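Methyltransferase-like protein 5 (Pyrococcus horikoshii, PDB 1WY7) binds S-adenosyl-L-homocysteine and is probably an S-adenosylmethionine-dependent methyltransferase that acts on RNA. Local coordinates at residues R4-A9 with S36-W40; L41-D47 with D142-S146; L134-F138 with F161-F167; R155-E159 with D196-F200. The contacts are given in a common frame with arbitrary orientation. Numbering follows the deposited sequence.

Contact 1: residues R4-A9 with S36-W40; sequences RKKELA and SELLW
The N-terminal residues 4-9 lie against one side of helical segment 36-40. The CA atoms come closest at R4 with E37 (4.8 Å) and at A9 with S36 (5.2 Å). The first segment starts as an irregular lead-in and becomes helical from K6. R4 brings its backbone to W40, with R4 N 3.1 Å from W40 CG. R4 NE is 4.3 Å from E37 OE1, opposite charges beyond a salt bridge, and the place of OE1 is less certain. K5 is the N-cap residue. K5 O receives A9 N at 3.3 Å and, more weakly, L8 N at 3.2 Å. K5 CB sits over the face of the W40 six-membered ring, a CH-pi contact 4.0 Å from the centroid and 23° off the normal. The W40 t rotamer places the indole there. One helical turn on, L8 (t, p) points toward the second segment. Its CD2 meets the W40 ring edge at CE3 (4.2 Å) and L39 CB (4.3 Å), and the leucine also touches L70. A9 lies beside S36, whose OG is hydrogen-bonded to G32 O of its own helix. On another side of helix 32-44, L38 reaches strands 143-149 and 191-202. The start of helix 6-13 thus packs on helix 32-44, which precedes the first strand of a Rossmann-like methyltransferase fold.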
loop_
_atom_site.group_PDB
_atom_site.type_symbol
_atom_site.label_atom_id
_atom_site.label_comp_id
_atom_site.label_asym_id
_atom_site.label_seq_id
_atom_site.Cartn_x
_atom_site.Cartn_y
_atom_site.Cartn_z
ATOM N N ARG A 4 15.696 -1.408 1.920
ATOM C CA ARG A 4 15.566 -2.869 1.674
ATOM C C ARG A 4 15.737 -3.643 2.972
ATOM O O ARG A 4 15.626 -4.872 2.989
ATOM C CB ARG A 4 16.627 -3.329 0.677
ATOM C CG ARG A 4 16.058 -4.087 -0.494
ATOM C CD ARG A 4 17.010 -5.152 -1.032
ATOM N NE ARG A 4 17.217 -6.247 -0.082
ATOM C CZ ARG A 4 18.196 -6.291 0.819
ATOM N NH1 ARG A 4 19.075 -5.299 0.904
ATOM N NH2 ARG A 4 18.292 -7.327 1.646
ATOM N N LYS A 5 16.011 -2.912 4.053
ATOM C CA LYS A 5 16.217 -3.495 5.373
ATOM C C LYS A 5 15.524 -4.838 5.519
ATOM O O LYS A 5 14.294 -4.915 5.583
ATOM C CB LYS A 5 15.695 -2.557 6.452
ATOM C CG LYS A 5 16.382 -2.721 7.790
ATOM C CD LYS A 5 17.780 -2.131 7.730
ATOM C CE LYS A 5 18.366 -1.939 9.113
ATOM N NZ LYS A 5 19.566 -1.057 9.067
ATOM N N LYS A 6 16.326 -5.895 5.551
ATOM C CA LYS A 6 15.808 -7.246 5.711
ATOM C C LYS A 6 15.241 -7.420 7.122
ATOM O O LYS A 6 14.398 -8.289 7.351
ATOM C CB LYS A 6 16.905 -8.287 5.452
ATOM C CG LYS A 6 16.441 -9.717 5.713
ATOM C CD LYS A 6 17.465 -10.769 5.302
ATOM C CE LYS A 6 17.530 -10.944 3.784
ATOM N NZ LYS A 6 18.460 -12.048 3.376
ATOM N N GLU A 7 15.703 -6.599 8.065
ATOM C CA GLU A 7 15.196 -6.664 9.437
ATOM C C GLU A 7 13.727 -6.250 9.437
ATOM O O GLU A 7 12.889 -6.860 10.105
ATOM C CB GLU A 7 15.973 -5.720 10.364
ATOM C CG GLU A 7 17.242 -6.315 10.948
ATOM C CD GLU A 7 18.475 -5.498 10.608
ATOM O OE1 GLU A 7 18.661 -5.179 9.411
ATOM O OE2 GLU A 7 19.261 -5.187 11.533
ATOM N N LEU A 8 13.428 -5.199 8.677
ATOM C CA LEU A 8 12.072 -4.689 8.576
ATOM C C LEU A 8 11.173 -5.749 7.934
ATOM O O LEU A 8 10.064 -6.013 8.412
ATOM C CB LEU A 8 12.063 -3.392 7.753
ATOM C CG LEU A 8 10.720 -2.690 7.489
ATOM C CD1 LEU A 8 9.990 -2.422 8.791
ATOM C CD2 LEU A 8 10.985 -1.384 6.766
ATOM N N ALA A 9 11.665 -6.366 6.865
ATOM C CA ALA A 9 10.906 -7.397 6.166
ATOM C C ALA A 9 10.567 -8.530 7.123
ATOM O O ALA A 9 9.442 -9.030 7.134
ATOM C CB ALA A 9 11.705 -7.925 4.978
ATOM N N SER A 36 8.943 -3.905 2.554
ATOM C CA SER A 36 10.213 -3.332 3.017
ATOM C C SER A 36 10.790 -2.391 1.976
ATOM O O SER A 36 11.245 -1.310 2.311
ATOM C CB SER A 36 11.268 -4.420 3.268
ATOM O OG SER A 36 10.898 -5.223 4.361
ATOM N N GLU A 37 10.803 -2.821 0.718
ATOM C CA GLU A 37 11.328 -2.003 -0.371
ATOM C C GLU A 37 10.586 -0.679 -0.486
ATOM O O GLU A 37 11.191 0.394 -0.525
ATOM C CB GLU A 37 11.194 -2.730 -1.709
ATOM C CG GLU A 37 12.185 -3.860 -1.936
ATOM C CD GLU A 37 13.606 -3.377 -2.256
ATOM O OE1 GLU A 37 14.441 -4.236 -2.603
ATOM O OE2 GLU A 37 13.898 -2.160 -2.169
ATOM N N LEU A 38 9.264 -0.759 -0.548
ATOM C CA LEU A 38 8.462 0.443 -0.697
ATOM C C LEU A 38 8.689 1.401 0.465
ATOM O O LEU A 38 8.921 2.588 0.247
ATOM C CB LEU A 38 6.969 0.075 -0.819
ATOM C CG LEU A 38 5.946 1.221 -0.926
ATOM C CD1 LEU A 38 4.616 0.694 -1.475
ATOM C CD2 LEU A 38 5.748 1.872 0.448
ATOM N N LEU A 39 8.622 0.875 1.690
ATOM C CA LEU A 39 8.788 1.681 2.899
ATOM C C LEU A 39 10.183 2.268 3.080
ATOM O O LEU A 39 10.328 3.424 3.471
ATOM C CB LEU A 39 8.415 0.851 4.132
ATOM C CG LEU A 39 6.925 0.552 4.317
ATOM C CD1 LEU A 39 6.744 -0.565 5.321
ATOM C CD2 LEU A 39 6.211 1.810 4.784
ATOM N N TRP A 40 11.209 1.472 2.803
ATOM C CA TRP A 40 12.568 1.965 2.953
ATOM C C TRP A 40 12.811 3.086 1.962
ATOM O O TRP A 40 13.412 4.095 2.299
ATOM C CB TRP A 40 13.585 0.853 2.728
ATOM C CG TRP A 40 14.873 1.210 3.351
ATOM C CD1 TRP A 40 15.997 1.666 2.723
ATOM C CD2 TRP A 40 15.149 1.247 4.756
ATOM N NE1 TRP A 40 16.958 1.991 3.654
ATOM C CE2 TRP A 40 16.464 1.744 4.910
ATOM C CE3 TRP A 40 14.410 0.912 5.900
ATOM C CZ2 TRP A 40 17.056 1.915 6.163
ATOM C CZ3 TRP A 40 14.995 1.080 7.147
ATOM C CH2 TRP A 40 16.309 1.579 7.268
#

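Contact 2: residues L41-D47 with D142-S146; sequences LAYSLGD and DVVYS
Y145, D47 and A42 carry most of this contact between the C-terminal end of helix 32-44 and strand 143-149. Y145 (chi1 m, chi2 -92°) projects from the strand toward the helix. Y145 CA is 7.6 Å from A42 CA. A42 CB rests over the ring face, 3.5 Å from the centroid and 20° off the normal. L41 CG meets the ring edge at Y145 CE1, 4.0 Å away. The helix ends in a Schellman motif: G46 has positive phi (78°), G46 N bonds Y43 O at 2.9 Å and D47 N bonds A42 O at 2.8 Å. This turn aims D47 (chi1 m) at the strand, with D47 CA 8.0 Å from V143 CA. Y145 OH donates a very short hydrogen bond of 2.5 Å to D47 OD1, which also lies 3.3 Å from V143 CG1. R199 of strand 191-202 forms a salt bridge with D47 and a hydrogen bond to Y145 OH. The buried carboxylate is therefore both charge-balanced and hydrogen-bonded where helix meets sheet.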
loop_
_atom_site.group_PDB
_atom_site.type_symbol
_atom_site.label_atom_id
_atom_site.label_comp_id
_atom_site.label_asym_id
_atom_site.label_seq_id
_atom_site.Cartn_x
_atom_site.Cartn_y
_atom_site.Cartn_z
ATOM N N LEU A 41 12.326 2.905 0.734
ATOM C CA LEU A 41 12.476 3.927 -0.294
ATOM C C LEU A 41 11.826 5.223 0.181
ATOM O O LEU A 41 12.443 6.294 0.143
ATOM C CB LEU A 41 11.812 3.477 -1.597
ATOM C CG LEU A 41 11.677 4.570 -2.665
ATOM C CD1 LEU A 41 13.061 5.052 -3.071
ATOM C CD2 LEU A 41 10.927 4.024 -3.873
ATOM N N ALA A 42 10.579 5.124 0.633
ATOM C CA ALA A 42 9.858 6.298 1.114
ATOM C C ALA A 42 10.577 6.907 2.301
ATOM O O ALA A 42 10.711 8.122 2.398
ATOM C CB ALA A 42 8.431 5.918 1.514
ATOM N N TYR A 43 11.028 6.061 3.219
ATOM C CA TYR A 43 11.722 6.558 4.403
ATOM C C TYR A 43 13.011 7.279 4.015
ATOM O O TYR A 43 13.271 8.387 4.479
ATOM C CB TYR A 43 12.013 5.407 5.367
ATOM C CG TYR A 43 12.882 5.793 6.541
ATOM C CD1 TYR A 43 14.265 5.620 6.494
ATOM C CD2 TYR A 43 12.324 6.348 7.691
ATOM C CE1 TYR A 43 15.074 5.991 7.565
ATOM C CE2 TYR A 43 13.120 6.727 8.768
ATOM C CZ TYR A 43 14.494 6.545 8.700
ATOM O OH TYR A 43 15.293 6.921 9.754
ATOM N N SER A 44 13.783 6.668 3.121
ATOM C CA SER A 44 15.046 7.252 2.689
ATOM C C SER A 44 14.889 8.587 1.977
ATOM O O SER A 44 15.822 9.383 1.934
ATOM C CB SER A 44 15.795 6.284 1.779
ATOM O OG SER A 44 15.182 6.237 0.508
ATOM N N LEU A 45 13.709 8.843 1.425
ATOM C CA LEU A 45 13.485 10.098 0.723
ATOM C C LEU A 45 12.842 11.137 1.625
ATOM O O LEU A 45 12.504 12.229 1.177
ATOM C CB LEU A 45 12.624 9.846 -0.526
ATOM C CG LEU A 45 13.348 9.014 -1.597
ATOM C CD1 LEU A 45 12.389 8.574 -2.703
ATOM C CD2 LEU A 45 14.482 9.842 -2.169
ATOM N N GLY A 46 12.682 10.803 2.900
ATOM C CA GLY A 46 12.070 11.722 3.840
ATOM C C GLY A 46 10.555 11.771 3.717
ATOM O O GLY A 46 9.938 12.744 4.142
ATOM N N ASP A 47 9.949 10.727 3.151
ATOM C CA ASP A 47 8.496 10.682 2.975
ATOM C C ASP A 47 7.737 9.840 4.012
ATOM O O ASP A 47 6.606 9.397 3.751
ATOM C CB ASP A 47 8.168 10.171 1.566
ATOM C CG ASP A 47 8.418 11.224 0.485
ATOM O OD1 ASP A 47 8.423 10.864 -0.705
ATOM O OD2 ASP A 47 8.598 12.412 0.826
ATOM N N ASP A 142 0.278 14.704 -2.456
ATOM C CA ASP A 142 1.187 15.168 -3.502
ATOM C C ASP A 142 2.300 14.143 -3.757
ATOM O O ASP A 142 3.032 14.250 -4.745
ATOM C CB ASP A 142 1.790 16.527 -3.131
ATOM C CG ASP A 142 0.815 17.682 -3.353
ATOM O OD1 ASP A 142 1.049 18.769 -2.778
ATOM O OD2 ASP A 142 -0.172 17.506 -4.110
ATOM N N VAL A 143 2.417 13.159 -2.861
ATOM C CA VAL A 143 3.397 12.079 -3.007
ATOM C C VAL A 143 2.700 10.733 -2.799
ATOM O O VAL A 143 2.108 10.482 -1.749
ATOM C CB VAL A 143 4.561 12.196 -1.990
ATOM C CG1 VAL A 143 5.527 11.018 -2.184
ATOM C CG2 VAL A 143 5.312 13.513 -2.187
ATOM N N VAL A 144 2.783 9.861 -3.798
ATOM C CA VAL A 144 2.136 8.553 -3.741
ATOM C C VAL A 144 3.090 7.392 -3.994
ATOM O O VAL A 144 3.899 7.442 -4.925
ATOM C CB VAL A 144 1.003 8.456 -4.805
ATOM C CG1 VAL A 144 0.400 7.064 -4.808
ATOM C CG2 VAL A 144 -0.038 9.535 -4.553
ATOM N N TYR A 145 2.988 6.352 -3.164
ATOM C CA TYR A 145 3.794 5.140 -3.315
ATOM C C TYR A 145 2.797 4.010 -3.536
ATOM O O TYR A 145 1.919 3.786 -2.705
ATOM C CB TYR A 145 4.626 4.839 -2.052
ATOM C CG TYR A 145 5.786 5.787 -1.799
ATOM C CD1 TYR A 145 7.074 5.509 -2.279
ATOM C CD2 TYR A 145 5.592 6.964 -1.084
ATOM C CE1 TYR A 145 8.138 6.394 -2.044
ATOM C CE2 TYR A 145 6.633 7.853 -0.843
ATOM C CZ TYR A 145 7.903 7.566 -1.325
ATOM O OH TYR A 145 8.922 8.468 -1.097
ATOM N N SER A 146 2.930 3.299 -4.647
ATOM C CA SER A 146 2.015 2.217 -4.946
ATOM C C SER A 146 2.712 1.025 -5.568
ATOM O O SER A 146 3.872 1.104 -5.961
ATOM C CB SER A 146 0.902 2.714 -5.879
ATOM O OG SER A 146 -0.113 1.732 -6.011
#

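Contact 3: residues L134-F138 with F161-F167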
loop_
_atom_site.group_PDB
_atom_site.type_symbol
_atom_site.label_atom_id
_atom_site.label_comp_id
_atom_site.label_asym_id
_atom_site.label_seq_id
_atom_site.Cartn_x
_atom_site.Cartn_y
_atom_site.Cartn_z
ATOM N N LEU A 134 -5.816 4.902 -7.403
ATOM C CA LEU A 134 -4.901 5.889 -7.970
ATOM C C LEU A 134 -5.571 7.257 -7.990
ATOM O O LEU A 134 -4.953 8.251 -7.611
ATOM C CB LEU A 134 -4.472 5.479 -9.377
ATOM C CG LEU A 134 -3.543 4.266 -9.391
ATOM C CD1 LEU A 134 -3.495 3.653 -10.777
ATOM C CD2 LEU A 134 -2.160 4.702 -8.923
ATOM N N LEU A 135 -6.839 7.309 -8.415
ATOM C CA LEU A 135 -7.575 8.579 -8.437
ATOM C C LEU A 135 -7.620 9.211 -7.050
ATOM O O LEU A 135 -7.335 10.385 -6.898
ATOM C CB LEU A 135 -9.019 8.388 -8.942
ATOM C CG LEU A 135 -9.264 8.652 -10.431
ATOM C CD1 LEU A 135 -10.742 8.395 -10.768
ATOM C CD2 LEU A 135 -8.878 10.091 -10.758
ATOM N N LYS A 136 -8.004 8.432 -6.044
ATOM C CA LYS A 136 -8.075 8.943 -4.677
ATOM C C LYS A 136 -6.697 9.384 -4.172
ATOM O O LYS A 136 -6.556 10.457 -3.593
ATOM C CB LYS A 136 -8.655 7.872 -3.755
ATOM C CG LYS A 136 -8.762 8.283 -2.302
ATOM C CD LYS A 136 -9.615 9.533 -2.141
ATOM C CE LYS A 136 -11.014 9.332 -2.720
ATOM N NZ LYS A 136 -11.772 10.601 -2.646
ATOM N N ALA A 137 -5.685 8.552 -4.386
ATOM C CA ALA A 137 -4.325 8.884 -3.952
ATOM C C ALA A 137 -3.889 10.218 -4.558
ATOM O O ALA A 137 -3.378 11.088 -3.863
ATOM C CB ALA A 137 -3.331 7.762 -4.367
ATOM N N PHE A 138 -4.096 10.382 -5.857
ATOM C CA PHE A 138 -3.716 11.629 -6.520
ATOM C C PHE A 138 -4.499 12.825 -5.987
ATOM O O PHE A 138 -3.994 13.946 -5.926
ATOM C CB PHE A 138 -3.924 11.488 -8.023
ATOM C CG PHE A 138 -3.009 10.488 -8.656
ATOM C CD1 PHE A 138 -3.401 9.789 -9.787
ATOM C CD2 PHE A 138 -1.756 10.231 -8.104
ATOM C CE1 PHE A 138 -2.568 8.848 -10.360
ATOM C CE2 PHE A 138 -0.912 9.294 -8.669
ATOM C CZ PHE A 138 -1.319 8.598 -9.801
ATOM N N PHE A 161 -1.887 7.338 -17.074
ATOM C CA PHE A 161 -2.918 7.734 -16.120
ATOM C C PHE A 161 -2.415 8.771 -15.109
ATOM O O PHE A 161 -3.089 9.773 -14.851
ATOM C CB PHE A 161 -3.457 6.504 -15.386
ATOM C CG PHE A 161 -4.708 6.766 -14.582
ATOM C CD1 PHE A 161 -4.631 7.099 -13.236
ATOM C CD2 PHE A 161 -5.970 6.630 -15.168
ATOM C CE1 PHE A 161 -5.781 7.285 -12.483
ATOM C CE2 PHE A 161 -7.126 6.816 -14.422
ATOM C CZ PHE A 161 -7.034 7.142 -13.077
ATOM N N SER A 162 -1.231 8.547 -14.549
ATOM C CA SER A 162 -0.692 9.486 -13.578
ATOM C C SER A 162 -0.443 10.841 -14.229
ATOM O O SER A 162 -0.664 11.889 -13.623
ATOM C CB SER A 162 0.621 8.955 -12.974
ATOM O OG SER A 162 1.655 8.883 -13.945
ATOM N N TRP A 163 0.028 10.822 -15.469
ATOM C CA TRP A 163 0.303 12.064 -16.175
ATOM C C TRP A 163 -0.966 12.886 -16.369
ATOM O O TRP A 163 -0.989 14.088 -16.105
ATOM C CB TRP A 163 0.926 11.784 -17.538
ATOM C CG TRP A 163 1.348 13.036 -18.221
ATOM C CD1 TRP A 163 0.878 13.523 -19.403
ATOM C CD2 TRP A 163 2.300 13.990 -17.739
ATOM N NE1 TRP A 163 1.478 14.725 -19.690
ATOM C CE2 TRP A 163 2.357 15.037 -18.686
ATOM C CE3 TRP A 163 3.114 14.064 -16.600
ATOM C CZ2 TRP A 163 3.195 16.147 -18.530
ATOM C CZ3 TRP A 163 3.948 15.169 -16.446
ATOM C CH2 TRP A 163 3.980 16.196 -17.408
ATOM N N GLU A 164 -2.023 12.230 -16.831
ATOM C CA GLU A 164 -3.284 12.912 -17.054
ATOM C C GLU A 164 -3.808 13.517 -15.771
ATOM O O GLU A 164 -4.637 14.414 -15.805
ATOM C CB GLU A 164 -4.309 11.944 -17.600
ATOM C CG GLU A 164 -3.854 11.281 -18.854
ATOM C CD GLU A 164 -4.910 10.375 -19.425
ATOM O OE1 GLU A 164 -4.579 9.639 -20.373
ATOM O OE2 GLU A 164 -6.064 10.407 -18.930
ATOM N N HIS A 165 -3.324 13.028 -14.634
ATOM C CA HIS A 165 -3.780 13.562 -13.358
ATOM C C HIS A 165 -2.749 14.448 -12.678
ATOM O O HIS A 165 -2.820 14.680 -11.471
ATOM C CB HIS A 165 -4.219 12.422 -12.441
ATOM C CG HIS A 165 -5.491 11.770 -12.880
ATOM N ND1 HIS A 165 -6.731 12.331 -12.648
ATOM C CD2 HIS A 165 -5.719 10.645 -13.600
ATOM C CE1 HIS A 165 -7.661 11.581 -13.207
ATOM N NE2 HIS A 165 -7.078 10.553 -13.791
ATOM N N GLY A 166 -1.799 14.944 -13.466
ATOM C CA GLY A 166 -0.779 15.835 -12.943
ATOM C C GLY A 166 0.327 15.242 -12.086
ATOM O O GLY A 166 0.924 15.955 -11.272
ATOM N N PHE A 167 0.610 13.954 -12.258
ATOM C CA PHE A 167 1.670 13.296 -11.488
ATOM C C PHE A 167 2.710 12.636 -12.385
ATOM O O PHE A 167 2.408 12.169 -13.482
ATOM C CB PHE A 167 1.082 12.230 -10.541
ATOM C CG PHE A 167 0.452 12.801 -9.295
ATOM C CD1 PHE A 167 -0.747 13.513 -9.361
ATOM C CD2 PHE A 167 1.076 12.655 -8.059
ATOM C CE1 PHE A 167 -1.309 14.074 -8.216
ATOM C CE2 PHE A 167 0.524 13.212 -6.909
ATOM C CZ PHE A 167 -0.668 13.924 -6.985
#
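Aromatic rings dominate the packing of helix 131-140 on the end of helix 152-164 and the start of the next strand. F138 is the centre. Its ring makes an offset stack with F167, with centroids 4.5 Å apart and planes at 26°; F138 CD2 lies 3.6 Å from F167 CG. F138 CE1 meets F161 CD1 at 3.9 Å, each at the edge of the other ring. F200 of strand 191-202 adds an edge-to-face partner to F138.

Aliphatic contacts extend the patch. L134 CB is 3.8 Å from F161 CE1, and L135 CG is 3.8 Å from F161 CZ. F138 CZ touches S162 CB at 3.7 Å, and F138 CD1 touches H165 CB at 3.8 Å. The S162 hydroxyl is bonded within its own helix, to I158 O and E159 O.

Backbone hydrogen bonds at the helix end bring F167 into place. A Schellman motif ends helix 152-164: F167 N bonds S162 O at 2.8 Å and G166 N bonds W163 O at 2.9 Å, with G166 at positive phi. The chain thereby reverses and presents F167 to F138 from the first residue of strand 167-179. Across the two segments the chemistry is apolar and aromatic. The stack ties helix 131-140 to the start of strand 167-179, while edge and aliphatic contacts join it to helix 152-164.

Contact 4: residues R155-E159 with D196-F200; sequences RRFIE and DIYRF
A two-pronged salt bridge joins R155 of helix 152-164 to D196 of strand 191-202. R155 NE donates to D196 OD1 and R155 NH1 to D196 OD2, both at 2.8 Å. The R155 side chain is extended (m, t, t), and D196 OD2 also takes part in a hydrogen bond with T174 OG1. This is helix-on-sheet packing in the class I methyltransferase fold, whose strand 191-202 is inserted antiparallel between 143-149 and 167-179. The helix and strand segments run nearly parallel, at 13°, with axes 11.8 Å apart. CA pairs are R155-D196 (8.5 Å), I158-Y198 (9.4 Å) and E159-F200 (9.6 Å). Alternate residues D196, Y198 and F200, all chi1 m, serve this face. A water donates to E159 OE2 at 2.8 Å and, weakly, to Y198 OH at 3.3 Å. R155 CG lies 3.7 Å from Y198 OH. I158 (m, m) packs against both rings. Its CG2 sits 3.9 Å over the Y198 ring centroid, while I158 CG2 also meets the F200 ring edge at CZ, 3.4 Å away.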
loop_
_atom_site.group_PDB
_atom_site.type_symbol
_atom_site.label_atom_id
_atom_site.label_comp_id
_atom_site.label_asym_id
_atom_site.label_seq_id
_atom_site.Cartn_x
_atom_site.Cartn_y
_atom_site.Cartn_z
ATOM N N ARG A 155 2.363 -0.896 -17.171
ATOM C CA ARG A 155 3.332 0.193 -17.088
ATOM C C ARG A 155 2.916 1.368 -17.970
ATOM O O ARG A 155 2.989 2.528 -17.555
ATOM C CB ARG A 155 4.717 -0.300 -17.507
ATOM C CG ARG A 155 5.273 -1.378 -16.593
ATOM C CD ARG A 155 6.636 -1.892 -17.032
ATOM N NE ARG A 155 7.356 -2.435 -15.888
ATOM C CZ ARG A 155 8.569 -2.981 -15.937
ATOM N NH1 ARG A 155 9.127 -3.436 -14.821
ATOM N NH2 ARG A 155 9.222 -3.082 -17.093
ATOM N N ARG A 156 2.500 1.064 -19.198
ATOM C CA ARG A 156 2.061 2.093 -20.136
ATOM C C ARG A 156 0.881 2.855 -19.548
ATOM O O ARG A 156 0.845 4.081 -19.568
ATOM C CB ARG A 156 1.637 1.456 -21.471
ATOM C CG ARG A 156 0.897 2.425 -22.400
ATOM C CD ARG A 156 0.332 1.757 -23.663
ATOM N NE ARG A 156 1.388 1.282 -24.555
ATOM C CZ ARG A 156 1.197 0.914 -25.820
ATOM N NH1 ARG A 156 2.224 0.495 -26.551
ATOM N NH2 ARG A 156 -0.021 0.969 -26.358
ATOM N N PHE A 157 -0.088 2.118 -19.020
ATOM C CA PHE A 157 -1.262 2.751 -18.428
ATOM C C PHE A 157 -0.918 3.618 -17.221
ATOM O O PHE A 157 -1.308 4.787 -17.158
ATOM C CB PHE A 157 -2.309 1.708 -18.024
ATOM C CG PHE A 157 -3.389 2.257 -17.118
ATOM C CD1 PHE A 157 -3.351 2.030 -15.744
ATOM C CD2 PHE A 157 -4.425 3.028 -17.635
ATOM C CE1 PHE A 157 -4.328 2.562 -14.905
ATOM C CE2 PHE A 157 -5.404 3.564 -16.804
ATOM C CZ PHE A 157 -5.355 3.330 -15.437
ATOM N N ILE A 158 -0.190 3.052 -16.265
ATOM C CA ILE A 158 0.188 3.792 -15.073
ATOM C C ILE A 158 0.890 5.103 -15.412
ATOM O O ILE A 158 0.614 6.145 -14.814
ATOM C CB ILE A 158 1.100 2.940 -14.176
ATOM C CG1 ILE A 158 0.312 1.752 -13.635
ATOM C CG2 ILE A 158 1.632 3.781 -13.013
ATOM C CD1 ILE A 158 -0.730 2.122 -12.607
ATOM N N GLU A 159 1.801 5.049 -16.373
ATOM C CA GLU A 159 2.549 6.233 -16.772
ATOM C C GLU A 159 1.605 7.276 -17.376
ATOM O O GLU A 159 1.706 8.468 -17.082
ATOM C CB GLU A 159 3.625 5.832 -17.788
ATOM C CG GLU A 159 4.940 6.567 -17.613
ATOM C CD GLU A 159 5.713 6.131 -16.376
ATOM O OE1 GLU A 159 6.230 7.021 -15.674
ATOM O OE2 GLU A 159 5.822 4.911 -16.110
ATOM N N ASP A 196 6.097 -3.725 -9.753
ATOM C CA ASP A 196 6.847 -2.483 -9.773
ATOM C C ASP A 196 6.348 -1.704 -8.566
ATOM O O ASP A 196 5.145 -1.689 -8.275
ATOM C CB ASP A 196 6.540 -1.648 -11.024
ATOM C CG ASP A 196 7.116 -2.239 -12.286
ATOM O OD1 ASP A 196 6.404 -2.210 -13.309
ATOM O OD2 ASP A 196 8.268 -2.724 -12.263
ATOM N N ILE A 197 7.273 -1.075 -7.860
ATOM C CA ILE A 197 6.929 -0.239 -6.726
ATOM C C ILE A 197 7.152 1.172 -7.275
ATOM O O ILE A 197 8.270 1.532 -7.662
ATOM C CB ILE A 197 7.860 -0.511 -5.529
ATOM C CG1 ILE A 197 7.718 -1.972 -5.100
ATOM C CG2 ILE A 197 7.531 0.443 -4.391
ATOM C CD1 ILE A 197 8.603 -2.364 -3.945
ATOM N N TYR A 198 6.082 1.957 -7.339
ATOM C CA TYR A 198 6.165 3.309 -7.875
ATOM C C TYR A 198 6.154 4.395 -6.828
ATOM O O TYR A 198 5.621 4.223 -5.740
ATOM C CB TYR A 198 4.972 3.632 -8.792
ATOM C CG TYR A 198 4.870 2.882 -10.092
ATOM C CD1 TYR A 198 4.304 1.606 -10.147
ATOM C CD2 TYR A 198 5.280 3.476 -11.289
ATOM C CE1 TYR A 198 4.144 0.940 -11.371
ATOM C CE2 TYR A 198 5.123 2.818 -12.512
ATOM C CZ TYR A 198 4.559 1.554 -12.540
ATOM O OH TYR A 198 4.457 0.887 -13.734
ATOM N N ARG A 199 6.740 5.525 -7.197
ATOM C CA ARG A 199 6.720 6.722 -6.379
ATOM C C ARG A 199 6.276 7.801 -7.358
ATOM O O ARG A 199 6.969 8.066 -8.341
ATOM C CB ARG A 199 8.085 7.097 -5.837
ATOM C CG ARG A 199 7.979 8.391 -5.027
ATOM C CD ARG A 199 9.287 8.887 -4.485
ATOM N NE ARG A 199 9.063 10.073 -3.660
ATOM C CZ ARG A 199 9.067 11.321 -4.118
ATOM N NH1 ARG A 199 8.843 12.325 -3.277
ATOM N NH2 ARG A 199 9.311 11.566 -5.409
ATOM N N PHE A 200 5.114 8.393 -7.106
ATOM C CA PHE A 200 4.558 9.444 -7.956
ATOM C C PHE A 200 4.704 10.770 -7.207
ATOM O O PHE A 200 4.564 10.813 -5.985
ATOM C CB PHE A 200 3.062 9.200 -8.206
ATOM C CG PHE A 200 2.743 7.870 -8.843
ATOM C CD1 PHE A 200 2.757 7.722 -10.219
ATOM C CD2 PHE A 200 2.351 6.789 -8.061
ATOM C CE1 PHE A 200 2.378 6.519 -10.815
ATOM C CE2 PHE A 200 1.969 5.586 -8.642
ATOM C CZ PHE A 200 1.980 5.448 -10.020
HETATM O O HOH W 1 6.544 2.231 -15.944
#

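Overall arrangement
From the N terminus, contact 1 closes first, folding helix 6-13 back on helix 32-44. Contact 2 continues along that same helix and closes a loop of 94 residues, which holds the first four strands of the sheet. Contact 3 opens inside this loop and closes beyond it, so contacts 2 and 3 cross. Contact 4 likewise crosses contact 3, with which it shares helix 152-164; F200 and F138 pack where they meet. Contacts 2 and 4 use neighbouring strands, 143-149 and 191-202. Alternate residues face opposite ways: Y145 and I197 toward helix 32-44, V144 and F200 toward helices 131-140 and 152-164. Together they place helices on both faces of the sheet around these two strands.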